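Local coordinates for mirolysin (Tannerella forsythia, PDB 6R7V), which is the zymogen of a pappalysin-family zinc metallopeptidase that probably cleaves proteins, held latent by a cysteine switch, at residues I68-I71 with Q72-E76. The protein carries 1 engineered substitution. Sequence-based numbering, arbitrary orientation.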
# COMPACT_ATOMS: atom_id res chain seq x y z
N ILE A 68 -4.11 -11.54 11.33
CA ILE A 68 -3.92 -10.62 12.45
C ILE A 68 -2.45 -10.14 12.49
O ILE A 68 -2.19 -8.97 12.77
CB ILE A 68 -4.33 -11.38 13.73
CG1 ILE A 68 -5.87 -11.55 13.76
CG2 ILE A 68 -3.79 -10.71 15.04
CD1 ILE A 68 -6.36 -12.57 14.77
N SER A 69 -1.50 -11.04 12.17
CA SER A 69 -0.10 -10.61 12.15
C SER A 69 0.11 -9.55 11.07
O SER A 69 0.91 -8.64 11.30
CB SER A 69 0.85 -11.78 11.93
OG SER A 69 0.94 -12.23 10.59
N GLN A 70 -0.63 -9.59 9.94
CA GLN A 70 -0.47 -8.53 8.95
C GLN A 70 -0.98 -7.19 9.46
O GLN A 70 -0.36 -6.14 9.19
CB GLN A 70 -1.19 -8.90 7.64
CG GLN A 70 -1.02 -7.83 6.55
CD GLN A 70 0.43 -7.69 6.15
OE1 GLN A 70 0.96 -8.55 5.45
NE2 GLN A 70 1.11 -6.62 6.52
N ILE A 71 -2.09 -7.20 10.19
CA ILE A 71 -2.64 -5.97 10.75
C ILE A 71 -1.64 -5.40 11.76
O ILE A 71 -1.42 -4.17 11.80
CB ILE A 71 -4.02 -6.22 11.36
CG1 ILE A 71 -4.96 -6.82 10.31
CG2 ILE A 71 -4.61 -4.89 11.90
CD1 ILE A 71 -5.14 -5.99 8.98
N GLN A 72 -1.00 -6.30 12.53
CA GLN A 72 0.05 -5.88 13.49
C GLN A 72 1.20 -5.16 12.76
O GLN A 72 1.63 -4.08 13.19
CB GLN A 72 0.59 -7.10 14.22
CG GLN A 72 1.60 -6.74 15.30
CD GLN A 72 2.20 -7.95 15.99
OE1 GLN A 72 2.22 -9.07 15.46
NE2 GLN A 72 2.71 -7.74 17.19
N VAL A 73 1.65 -5.73 11.64
CA VAL A 73 2.74 -5.12 10.87
C VAL A 73 2.32 -3.74 10.34
O VAL A 73 3.11 -2.78 10.43
CB VAL A 73 3.16 -6.04 9.71
CG1 VAL A 73 4.08 -5.31 8.72
CG2 VAL A 73 3.87 -7.30 10.23
N LEU A 74 1.08 -3.59 9.82
CA LEU A 74 0.67 -2.27 9.34
C LEU A 74 0.68 -1.26 10.47
O LEU A 74 1.16 -0.15 10.29
CB LEU A 74 -0.71 -2.30 8.69
CG LEU A 74 -0.85 -3.18 7.43
CD1 LEU A 74 -2.30 -3.20 6.95
CD2 LEU A 74 -0.01 -2.61 6.26
N ASN A 75 0.21 -1.66 11.65
CA ASN A 75 0.20 -0.75 12.79
C ASN A 75 1.61 -0.42 13.27
O ASN A 75 1.82 0.70 13.73
CB ASN A 75 -0.63 -1.32 13.91
CG ASN A 75 -2.11 -1.10 13.63
OD1 ASN A 75 -2.51 0.02 13.35
ND2 ASN A 75 -2.94 -2.13 13.69
N GLU A 76 2.56 -1.32 13.10
CA GLU A 76 3.94 -0.99 13.43
C GLU A 76 4.53 -0.03 12.42
O GLU A 76 5.05 1.04 12.78
CB GLU A 76 4.82 -2.26 13.42
CG GLU A 76 4.53 -3.19 14.58
CD GLU A 76 5.37 -4.46 14.58
OE1 GLU A 76 6.31 -4.59 13.76
OE2 GLU A 76 5.08 -5.35 15.41
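From I68 to I71, each carbonyl accepts the amide four residues on, Q72 N to I68 O at 2.9 Å and N75 N to I71 O at 3.0 Å among them, as in a regular alpha-helix. Of the instructive side chains, Q70, I71, V73 and L74 lie on the buried face of this helix, with N75 at its margin. Q70 sets off with CG anti to its backbone N (chi1 -179°) and then turns about the CB-CG bond (chi2 63°), which swings the amide forward along the helix until NE2 lies 3.8 Å from V73 CB and 4.1 Å from L74 CG. These are contacts of an amide with hydrocarbon; the polar demand of the same group is met by G190 N at OE1 and G202 O at NE2, so both ends of the buried amide are engaged and its rotation is fixed. L74 also sets CG 3.5 Å from the carbonyl oxygen of Q70, while its CD1 only grazes I71 CD1 at 4.5 Å. I71 and N75 run side by side in the same direction, the CG2 branch of I71 lying 3.7 Å from N75 ND2. The other end of that amide, OD1, accepts F103 N of strand 101-105, whose L105 meets I71. V73 and L74 face helix 203-212, which carries the zinc ligands H207 and H211; the side chain of L74 lies about 13 Å from the zinc ion. The segment thus illustrates the backing helix, packed on the beta-sheet beside the zinc-binding active-site helix, as in the N-terminal subdomain of metzincins.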